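Local coordinates for protein glypican-1 (Homo sapiens, PDB 4YWT) that carries heparan sulfate chains at the cell surface, through which it binds alpha-4(V) collagen and takes part in Schwann cell myelination, at residues D116-L121 with A139-Y144; R148-G153 with R214-A219; D47-E52 with C67-M72; I60-Y65 with V253-C258. The protein carries 3 engineered substitutions. All blocks are in the same frame, centred on the assembly; numbering follows the deposited sequence.

Contact 1: residues D116-L121 with A139-Y144; sequences DSERTL and AFRDLY
E118 lies flat along the ring of Y144, and this pair carries the contact between two long helices, 70-129 and 137-152, that run antiparallel (173°) in the mainly helical body of glypican-1. The local axes come no closer than 10.9 Å, a gap that the tyrosine ring fills. E118 sends CG away from its backbone N (chi1 -166°) and then stays extended, so its methylenes and carboxylate slide over one face of Y144 in the opposite direction to the tyrosine side chain. CB makes a CH-pi contact 3.8 Å from the ring centroid, almost straight above it, and E118 CG is 3.7 Å from Y144 CG. Beyond them the carboxylate turns only 3° from the ring plane and reaches back over Y144 CB.

The rim of the ring is used as well. L121 CD1 sits at its edge, 4.0 Å from CE1 of Y144, and the other methyl, L121 CD2, rests 4.2 Å from F140 CB. At the phenol end, Y144 OH and S117 OG share a hydrogen bond of 3.2 Å in which either could donate; S117 OG is also bonded to H317, and helix 316-328, which carries that histidine, also sets L320 against L121 and F140.

The carboxylate of E118 is held from two directions. OE1 makes a salt bridge to R148, one turn further along the second helix than Y144, whereas the guanidinium of R141 turns to Q122. On the other oxygen, a water molecule donates both to E118 OE2, at 2.7 Å, and to the backbone R141 O, at 3.0 Å.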
# COMPACT_ATOMS: atom_id res chain seq x y z
N ASP A 116 21.87 -11.76 -8.14
CA ASP A 116 21.98 -13.01 -8.89
C ASP A 116 22.57 -12.75 -10.26
O ASP A 116 23.33 -13.57 -10.78
CB ASP A 116 20.61 -13.68 -9.02
CG ASP A 116 20.71 -15.19 -9.16
OD1 ASP A 116 20.81 -15.87 -8.12
OD2 ASP A 116 20.68 -15.69 -10.30
N SER A 117 22.21 -11.61 -10.85
CA SER A 117 22.83 -11.20 -12.10
C SER A 117 24.33 -11.05 -11.90
O SER A 117 25.13 -11.56 -12.69
CB SER A 117 22.21 -9.89 -12.60
OG SER A 117 22.55 -9.67 -13.96
N GLU A 118 24.71 -10.37 -10.82
CA GLU A 118 26.12 -10.16 -10.53
C GLU A 118 26.87 -11.47 -10.30
O GLU A 118 27.98 -11.66 -10.81
CB GLU A 118 26.29 -9.25 -9.31
CG GLU A 118 27.71 -8.70 -9.15
CD GLU A 118 27.87 -7.83 -7.92
OE1 GLU A 118 26.88 -7.66 -7.17
OE2 GLU A 118 28.98 -7.30 -7.70
N ARG A 119 26.27 -12.39 -9.54
CA ARG A 119 26.89 -13.68 -9.27
C ARG A 119 27.04 -14.51 -10.55
O ARG A 119 28.07 -15.17 -10.76
CB ARG A 119 26.09 -14.47 -8.24
CG ARG A 119 26.34 -14.03 -6.80
CD ARG A 119 25.64 -14.96 -5.81
NE ARG A 119 24.85 -14.21 -4.84
CZ ARG A 119 23.53 -14.08 -4.90
NH1 ARG A 119 22.85 -14.64 -5.89
NH2 ARG A 119 22.89 -13.38 -3.97
N THR A 120 26.02 -14.47 -11.39
CA THR A 120 26.05 -15.16 -12.67
C THR A 120 27.18 -14.62 -13.54
O THR A 120 27.91 -15.39 -14.17
CB THR A 120 24.71 -15.03 -13.42
OG1 THR A 120 23.64 -15.45 -12.57
CG2 THR A 120 24.72 -15.87 -14.69
N LEU A 121 27.32 -13.30 -13.55
CA LEU A 121 28.41 -12.66 -14.28
C LEU A 121 29.76 -13.15 -13.75
O LEU A 121 30.59 -13.62 -14.52
CB LEU A 121 28.31 -11.14 -14.18
CG LEU A 121 29.42 -10.32 -14.84
CD1 LEU A 121 28.84 -9.09 -15.51
CD2 LEU A 121 30.49 -9.92 -13.83
N ALA A 139 35.47 -3.01 -12.43
CA ALA A 139 34.62 -2.12 -13.20
C ALA A 139 33.17 -2.60 -13.15
O ALA A 139 32.25 -1.82 -12.89
CB ALA A 139 35.10 -2.03 -14.64
N PHE A 140 32.98 -3.89 -13.38
CA PHE A 140 31.65 -4.49 -13.36
C PHE A 140 31.04 -4.47 -11.96
O PHE A 140 29.86 -4.14 -11.78
CB PHE A 140 31.70 -5.92 -13.90
CG PHE A 140 32.18 -6.02 -15.32
CD1 PHE A 140 31.35 -5.64 -16.37
CD2 PHE A 140 33.45 -6.48 -15.61
CE1 PHE A 140 31.78 -5.73 -17.68
CE2 PHE A 140 33.89 -6.57 -16.92
CZ PHE A 140 33.05 -6.19 -17.96
N ARG A 141 31.86 -4.82 -10.97
CA ARG A 141 31.43 -4.79 -9.57
C ARG A 141 30.97 -3.38 -9.18
O ARG A 141 29.94 -3.21 -8.53
CB ARG A 141 32.57 -5.26 -8.66
CG ARG A 141 32.28 -5.16 -7.17
CD ARG A 141 33.28 -5.99 -6.38
NE ARG A 141 33.08 -7.42 -6.58
CZ ARG A 141 33.93 -8.37 -6.18
NH1 ARG A 141 35.05 -8.03 -5.56
NH2 ARG A 141 33.65 -9.65 -6.41
N ASP A 142 31.75 -2.39 -9.61
CA ASP A 142 31.41 -0.99 -9.39
C ASP A 142 30.10 -0.62 -10.07
O ASP A 142 29.27 0.08 -9.50
CB ASP A 142 32.53 -0.07 -9.89
CG ASP A 142 33.70 0.00 -8.93
OD1 ASP A 142 33.48 -0.14 -7.71
OD2 ASP A 142 34.85 0.20 -9.39
N LEU A 143 29.92 -1.10 -11.30
CA LEU A 143 28.67 -0.85 -12.02
C LEU A 143 27.47 -1.40 -11.25
O LEU A 143 26.45 -0.72 -11.10
CB LEU A 143 28.72 -1.45 -13.42
CG LEU A 143 27.45 -1.25 -14.26
CD1 LEU A 143 27.07 0.23 -14.30
CD2 LEU A 143 27.63 -1.79 -15.66
N TYR A 144 27.60 -2.62 -10.74
CA TYR A 144 26.52 -3.23 -9.97
C TYR A 144 26.26 -2.47 -8.67
O TYR A 144 25.11 -2.30 -8.27
CB TYR A 144 26.83 -4.70 -9.67
CG TYR A 144 26.43 -5.62 -10.79
CD1 TYR A 144 27.35 -6.03 -11.75
CD2 TYR A 144 25.12 -6.08 -10.91
CE1 TYR A 144 26.99 -6.88 -12.78
CE2 TYR A 144 24.75 -6.93 -11.94
CZ TYR A 144 25.69 -7.32 -12.87
OH TYR A 144 25.33 -8.16 -13.89
O HOH W 1 28.62 -4.97 -6.43

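Contact 2: residues R148-G153 with R214-A219; sequences RLYYRG and RAFVAA
F216 pushes between Y150 and Y151, two neighbouring tyrosines on helix 137-152, and so knits that helix to helix 204-236 in the helical bundle of glypican-1. The local axes cross at 41° and come within 9.3 Å, pointing broadly the same way. This junction is built from ring edges, with no hydrogen bond running directly between the two segments.

Y150 and Y151 both swing CG away from the backbone N (chi1 166° in Y151), but as successive helix residues they leave the backbone in different directions and straddle the phenylalanine. The Y150 ring turns its edge to the root of F216, with CE2 3.8 Å from F216 CB and CD2 at 3.9 Å from the same atom. The F216 ring in turn offers its own edge to the other tyrosine: CD1 approaches Y151 CB at 4.3 Å. Further out, A219, one turn after F216, places its CB in line with the Y151 ring, 4.2 Å from CE1.

Helix 70-129 closes the third side of this group, L114 touching F216 and F110 touching A219, while the phenol of Y151 ends in a hydrogen bond to D107. R220, just beyond the second segment, makes a cation-pi contact with Y150 and also donates to its backbone O. At the end of Y150 the phenol oxygen OH comes to 4.2 Å from V217 CB.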
# COMPACT_ATOMS: atom_id res chain seq x y z
N ARG A 148 22.85 -0.59 -7.64
CA ARG A 148 22.26 -0.89 -6.34
C ARG A 148 21.91 0.40 -5.59
O ARG A 148 20.78 0.56 -5.11
CB ARG A 148 23.24 -1.75 -5.53
CG ARG A 148 22.62 -2.50 -4.37
CD ARG A 148 23.56 -3.62 -3.92
NE ARG A 148 23.63 -4.70 -4.90
CZ ARG A 148 24.76 -5.24 -5.34
NH1 ARG A 148 25.93 -4.80 -4.90
NH2 ARG A 148 24.72 -6.21 -6.24
N LEU A 149 22.87 1.31 -5.52
CA LEU A 149 22.64 2.63 -4.93
C LEU A 149 21.50 3.36 -5.64
O LEU A 149 20.69 4.03 -4.99
CB LEU A 149 23.91 3.48 -5.00
CG LEU A 149 24.92 3.32 -3.86
CD1 LEU A 149 26.23 3.99 -4.22
CD2 LEU A 149 24.35 3.91 -2.58
N TYR A 150 21.46 3.22 -6.96
CA TYR A 150 20.41 3.84 -7.76
C TYR A 150 19.04 3.29 -7.42
O TYR A 150 18.05 4.02 -7.39
CB TYR A 150 20.71 3.64 -9.25
CG TYR A 150 19.74 4.35 -10.17
CD1 TYR A 150 19.70 5.74 -10.23
CD2 TYR A 150 18.87 3.64 -10.98
CE1 TYR A 150 18.82 6.39 -11.06
CE2 TYR A 150 17.99 4.28 -11.82
CZ TYR A 150 17.97 5.66 -11.86
OH TYR A 150 17.09 6.31 -12.70
N TYR A 151 18.97 1.98 -7.18
CA TYR A 151 17.72 1.35 -6.78
C TYR A 151 17.30 1.80 -5.39
O TYR A 151 16.12 2.06 -5.15
CB TYR A 151 17.82 -0.18 -6.82
CG TYR A 151 16.67 -0.86 -6.12
CD1 TYR A 151 15.44 -1.01 -6.74
CD2 TYR A 151 16.82 -1.36 -4.83
CE1 TYR A 151 14.38 -1.63 -6.09
CE2 TYR A 151 15.77 -1.99 -4.18
CZ TYR A 151 14.55 -2.12 -4.82
OH TYR A 151 13.51 -2.73 -4.17
N ARG A 152 18.26 1.89 -4.48
CA ARG A 152 17.94 2.22 -3.09
C ARG A 152 17.49 3.67 -2.93
O ARG A 152 17.02 4.06 -1.86
CB ARG A 152 19.15 1.94 -2.19
CG ARG A 152 19.43 0.46 -2.00
CD ARG A 152 20.37 0.22 -0.82
NE ARG A 152 20.75 -1.18 -0.71
CZ ARG A 152 21.99 -1.63 -0.86
NH1 ARG A 152 22.97 -0.79 -1.13
NH2 ARG A 152 22.25 -2.93 -0.74
N GLY A 153 17.63 4.46 -3.98
CA GLY A 153 17.11 5.82 -3.98
C GLY A 153 18.15 6.91 -3.92
O GLY A 153 17.82 8.09 -4.05
N ARG A 214 14.36 2.80 -17.53
CA ARG A 214 12.94 2.57 -17.29
C ARG A 214 12.69 1.66 -16.08
O ARG A 214 12.01 2.05 -15.11
CB ARG A 214 12.30 1.96 -18.54
CG ARG A 214 10.95 1.29 -18.30
CD ARG A 214 10.38 0.71 -19.58
NE ARG A 214 11.36 -0.10 -20.32
CZ ARG A 214 11.76 -1.31 -19.95
NH1 ARG A 214 12.65 -1.96 -20.69
NH2 ARG A 214 11.29 -1.87 -18.85
N ALA A 215 13.26 0.46 -16.13
CA ALA A 215 12.95 -0.60 -15.19
C ALA A 215 13.36 -0.30 -13.75
O ALA A 215 12.63 -0.64 -12.81
CB ALA A 215 13.60 -1.90 -15.64
N PHE A 216 14.52 0.33 -13.56
CA PHE A 216 15.00 0.54 -12.19
C PHE A 216 14.22 1.63 -11.46
O PHE A 216 13.90 1.48 -10.27
CB PHE A 216 16.50 0.85 -12.20
CG PHE A 216 17.37 -0.37 -12.23
CD1 PHE A 216 17.67 -1.05 -11.06
CD2 PHE A 216 17.87 -0.86 -13.43
CE1 PHE A 216 18.46 -2.19 -11.09
CE2 PHE A 216 18.66 -1.99 -13.46
CZ PHE A 216 18.96 -2.66 -12.29
N VAL A 217 13.89 2.71 -12.16
CA VAL A 217 13.08 3.76 -11.55
C VAL A 217 11.65 3.25 -11.38
O VAL A 217 10.96 3.62 -10.42
CB VAL A 217 13.09 5.08 -12.37
CG1 VAL A 217 12.36 4.93 -13.69
CG2 VAL A 217 12.48 6.21 -11.55
N ALA A 218 11.21 2.38 -12.29
CA ALA A 218 9.90 1.74 -12.13
C ALA A 218 9.85 0.94 -10.83
O ALA A 218 8.96 1.16 -9.99
CB ALA A 218 9.60 0.84 -13.32
N ALA A 219 10.81 0.04 -10.66
CA ALA A 219 10.91 -0.80 -9.47
C ALA A 219 10.99 0.03 -8.19
O ALA A 219 10.23 -0.21 -7.23
CB ALA A 219 12.12 -1.71 -9.58

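Contact 3: residues D47-E52 with C67-M72; sequences DVPQAE and CCTSEM
The two flat groups here, the carboxylates of D47 and E71, meet nearly perpendicular, their planes 85° apart, with D47 OD1 placed 2.8 Å from E71 OE1. Both atoms are acceptors, so as modelled this is a close approach of like charges, and the exact placement is doubtful. Further along, the puckered ring of P49 sets CG against the carbonyl of C67, 3.2 Å from its O. Its CD turns toward T69, 3.7 Å from CG2, as the two side chains slide past each other in opposite directions.

Between these ends sits M72, extended as far as SD and then bent at its last torsion (chi3 60°). The extended chain carries SD to 3.7 Å from V48 CA, and the bend then brings CE to 3.8 Å from V48 CG2. Y38 of helix 32-39 touches D47, V48 and M72 alike.

M72 and T69 together form a capping box at the start of the long helix 70-129, with T69 as the N-cap. T69 OG1 stands between its backbone N and carbonyl carbon (chi1 64°), where it accepts weakly from M72 N at 3.4 Å; in return T69 N points at M72 SD, another weak bond. The same hydroxyl gives a weak hydrogen bond to D47 O at 3.5 Å, a weak link between the loop 47-52 and the helix start.

At the far end E52 passes C67, whose sulfur is joined to C31 in a disulfide; E52 CA is 4.3 Å from that SG.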
# COMPACT_ATOMS: atom_id res chain seq x y z
N ASP A 47 -26.01 -3.24 39.67
CA ASP A 47 -26.33 -1.97 39.03
C ASP A 47 -27.61 -2.06 38.20
O ASP A 47 -28.18 -1.03 37.83
CB ASP A 47 -25.18 -1.50 38.15
CG ASP A 47 -23.93 -1.18 38.94
OD1 ASP A 47 -24.05 -0.57 40.02
OD2 ASP A 47 -22.82 -1.51 38.46
N VAL A 48 -28.05 -3.28 37.92
CA VAL A 48 -29.24 -3.47 37.09
C VAL A 48 -30.52 -3.42 37.90
O VAL A 48 -30.71 -4.22 38.82
CB VAL A 48 -29.19 -4.81 36.33
CG1 VAL A 48 -30.46 -4.99 35.50
CG2 VAL A 48 -27.96 -4.87 35.44
N PRO A 49 -31.42 -2.49 37.56
CA PRO A 49 -32.73 -2.41 38.20
C PRO A 49 -33.53 -3.69 38.02
O PRO A 49 -33.52 -4.30 36.95
CB PRO A 49 -33.41 -1.22 37.50
CG PRO A 49 -32.64 -1.02 36.24
CD PRO A 49 -31.23 -1.42 36.56
N GLN A 50 -34.22 -4.08 39.08
CA GLN A 50 -35.02 -5.30 39.14
C GLN A 50 -36.06 -5.35 38.03
O GLN A 50 -36.24 -6.38 37.37
CB GLN A 50 -35.70 -5.43 40.51
CG GLN A 50 -36.29 -4.14 41.10
CD GLN A 50 -35.25 -3.10 41.49
OE1 GLN A 50 -34.23 -3.42 42.10
NE2 GLN A 50 -35.50 -1.85 41.12
N ALA A 51 -36.76 -4.24 37.83
CA ALA A 51 -37.73 -4.14 36.74
C ALA A 51 -37.50 -2.87 35.94
O ALA A 51 -36.62 -2.07 36.26
CB ALA A 51 -39.15 -4.19 37.28
N GLU A 52 -38.30 -2.69 34.90
CA GLU A 52 -38.16 -1.55 34.00
C GLU A 52 -38.47 -0.25 34.74
O GLU A 52 -39.54 -0.11 35.35
CB GLU A 52 -39.09 -1.72 32.80
CG GLU A 52 -38.87 -0.76 31.66
CD GLU A 52 -39.56 -1.22 30.38
OE1 GLU A 52 -40.39 -0.47 29.84
OE2 GLU A 52 -39.26 -2.35 29.93
N CYS A 67 -34.12 -0.34 31.29
CA CYS A 67 -33.49 -1.22 32.27
C CYS A 67 -32.08 -0.75 32.62
O CYS A 67 -31.37 -1.42 33.37
CB CYS A 67 -33.45 -2.66 31.75
SG CYS A 67 -35.05 -3.49 31.78
N CYS A 68 -31.68 0.38 32.05
CA CYS A 68 -30.32 0.88 32.24
C CYS A 68 -30.25 2.06 33.22
O CYS A 68 -31.08 2.97 33.17
CB CYS A 68 -29.72 1.30 30.90
SG CYS A 68 -29.29 -0.07 29.80
N THR A 69 -29.26 2.03 34.10
CA THR A 69 -28.97 3.16 34.96
C THR A 69 -27.85 3.99 34.33
O THR A 69 -27.36 3.65 33.25
CB THR A 69 -28.56 2.72 36.38
OG1 THR A 69 -27.33 1.98 36.33
CG2 THR A 69 -29.65 1.86 37.01
N SER A 70 -27.45 5.07 35.00
CA SER A 70 -26.39 5.93 34.50
C SER A 70 -25.08 5.15 34.34
O SER A 70 -24.43 5.22 33.30
CB SER A 70 -26.18 7.12 35.43
OG SER A 70 -25.25 8.04 34.89
N GLU A 71 -24.71 4.42 35.39
CA GLU A 71 -23.52 3.59 35.37
C GLU A 71 -23.59 2.56 34.25
O GLU A 71 -22.60 2.31 33.56
CB GLU A 71 -23.33 2.89 36.72
CG GLU A 71 -23.03 3.84 37.87
CD GLU A 71 -23.25 3.19 39.23
OE1 GLU A 71 -23.08 1.96 39.34
OE2 GLU A 71 -23.59 3.92 40.19
N MET A 72 -24.77 1.97 34.07
CA MET A 72 -24.99 1.00 33.01
C MET A 72 -24.80 1.62 31.63
O MET A 72 -24.10 1.06 30.78
CB MET A 72 -26.39 0.39 33.11
CG MET A 72 -26.61 -0.50 34.32
SD MET A 72 -28.25 -1.23 34.34
CE MET A 72 -28.22 -2.15 32.80

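Contact 4: residues I60-Y65 with V253-C258; sequences ICPQGY and VYCAHC
C255 and C61 are joined by a disulfide, which fastens the loop 60-65 to the short helix 255-258 in the cysteine-rich end of the elongated glypican fold. Along the second segment, V253 comes first, with CG1 over the centre of the Y254 ring. Y254 leads its phenol away from the loop to a hydrogen bond with K41, while its backbone O accepts from C258 N at 3.1 Å, one turn on.

C255 carries the contact. Its SG is 2.0 Å from C61 SG and the bridge has a left-handed twist, with chi3 of -102°. C61 meets it with SG anti to its own carbonyl carbon (chi1 -60°), and P62 packs its CD against the bridge, 4.2 Å from C255 SG. A256 faces away from the loop, touching W415, as C255 also does. H257 brings NE2 to the edge of the Y254 ring, in its plane, while Y254 CD1 lies over the face of the imidazole.

C258 returns to the loop: its CB is 4.0 Å from C61 SG and its O accepts from T66 OG1, the residue following the loop segment. Its own sulfur is bonded to C68, which sets two disulfides side by side, with C258 SG 4.2 Å from C61 SG.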
# COMPACT_ATOMS: atom_id res chain seq x y z
N ILE A 60 -27.69 9.42 26.58
CA ILE A 60 -27.54 9.02 25.18
C ILE A 60 -28.80 8.39 24.61
O ILE A 60 -29.41 8.93 23.68
CB ILE A 60 -26.37 8.04 25.01
CG1 ILE A 60 -25.07 8.65 25.56
CG2 ILE A 60 -26.20 7.67 23.54
CD1 ILE A 60 -24.02 7.63 25.92
N CYS A 61 -29.18 7.22 25.14
CA CYS A 61 -30.37 6.51 24.68
C CYS A 61 -31.60 7.40 24.79
O CYS A 61 -31.73 8.18 25.74
CB CYS A 61 -30.57 5.23 25.48
SG CYS A 61 -29.21 4.05 25.37
N PRO A 62 -32.51 7.29 23.81
CA PRO A 62 -33.76 8.07 23.81
C PRO A 62 -34.51 7.88 25.12
O PRO A 62 -34.66 6.75 25.58
CB PRO A 62 -34.54 7.49 22.64
CG PRO A 62 -33.51 6.95 21.73
CD PRO A 62 -32.41 6.43 22.62
N GLN A 63 -34.95 8.98 25.73
CA GLN A 63 -35.54 8.90 27.05
C GLN A 63 -36.91 8.22 27.01
O GLN A 63 -37.81 8.63 26.28
CB GLN A 63 -35.65 10.29 27.67
CG GLN A 63 -34.36 10.72 28.37
CD GLN A 63 -34.20 12.22 28.48
OE1 GLN A 63 -35.11 12.98 28.13
NE2 GLN A 63 -33.05 12.66 28.97
N GLY A 64 -37.02 7.17 27.81
CA GLY A 64 -38.19 6.32 27.85
C GLY A 64 -37.90 5.26 28.89
O GLY A 64 -36.81 5.24 29.45
N TYR A 65 -38.86 4.37 29.15
CA TYR A 65 -38.68 3.39 30.21
C TYR A 65 -37.56 2.41 29.87
O TYR A 65 -37.55 1.79 28.80
CB TYR A 65 -40.00 2.66 30.47
CG TYR A 65 -40.99 3.54 31.18
CD1 TYR A 65 -40.78 3.94 32.49
CD2 TYR A 65 -42.12 4.02 30.52
CE1 TYR A 65 -41.68 4.76 33.15
CE2 TYR A 65 -43.02 4.85 31.17
CZ TYR A 65 -42.79 5.21 32.48
OH TYR A 65 -43.69 6.03 33.13
N VAL A 253 -25.75 0.31 19.19
CA VAL A 253 -25.54 -1.05 19.66
C VAL A 253 -26.38 -1.43 20.89
O VAL A 253 -27.15 -2.39 20.85
CB VAL A 253 -24.06 -1.30 20.00
CG1 VAL A 253 -23.85 -2.73 20.45
CG2 VAL A 253 -23.18 -0.99 18.79
N TYR A 254 -26.23 -0.67 21.97
CA TYR A 254 -26.77 -1.10 23.26
C TYR A 254 -28.00 -0.34 23.73
O TYR A 254 -28.54 -0.62 24.79
CB TYR A 254 -25.68 -1.01 24.33
CG TYR A 254 -24.55 -1.99 24.11
CD1 TYR A 254 -24.82 -3.34 23.89
CD2 TYR A 254 -23.23 -1.57 24.10
CE1 TYR A 254 -23.80 -4.24 23.69
CE2 TYR A 254 -22.20 -2.47 23.89
CZ TYR A 254 -22.49 -3.80 23.68
OH TYR A 254 -21.47 -4.70 23.47
N CYS A 255 -28.46 0.63 22.94
CA CYS A 255 -29.69 1.34 23.28
C CYS A 255 -30.90 0.45 23.02
O CYS A 255 -31.97 0.67 23.58
CB CYS A 255 -29.81 2.65 22.50
SG CYS A 255 -29.07 4.06 23.34
N ALA A 256 -30.73 -0.55 22.16
CA ALA A 256 -31.75 -1.56 21.96
C ALA A 256 -31.96 -2.33 23.25
O ALA A 256 -33.10 -2.60 23.66
CB ALA A 256 -31.36 -2.50 20.83
N HIS A 257 -30.86 -2.67 23.90
CA HIS A 257 -30.89 -3.37 25.18
C HIS A 257 -31.59 -2.52 26.24
O HIS A 257 -32.47 -2.99 26.95
CB HIS A 257 -29.48 -3.72 25.65
CG HIS A 257 -28.74 -4.65 24.73
ND1 HIS A 257 -28.77 -4.51 23.35
CD2 HIS A 257 -27.96 -5.72 24.98
CE1 HIS A 257 -28.03 -5.47 22.81
NE2 HIS A 257 -27.53 -6.21 23.77
N CYS A 258 -31.19 -1.25 26.32
CA CYS A 258 -31.72 -0.35 27.33
C CYS A 258 -33.20 -0.05 27.15
O CYS A 258 -33.92 0.14 28.13
CB CYS A 258 -30.92 0.96 27.33
SG CYS A 258 -29.24 0.81 27.97

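From the N terminus, the loop after helix 32-39 is met again by the start of helix 70-129 in contact 3, a short closure of 14 intervening residues. Contact 4 opens within that loop and closes only after 187 residues, so the two cross; the C68–C258 disulfide joins them and they sit about 11 Å apart, centre to centre. Contacts 1 and 2 both lie within the span of contact 4 and follow each other in series: contact 1 closes the helical hairpin of helices 70-129 and 137-152, contact 2 joins the latter to helix 204-236. Helix 70-129 runs from contact 3 to contact 1, whose centres lie about 75 Å apart on opposite sides of the chain's centre.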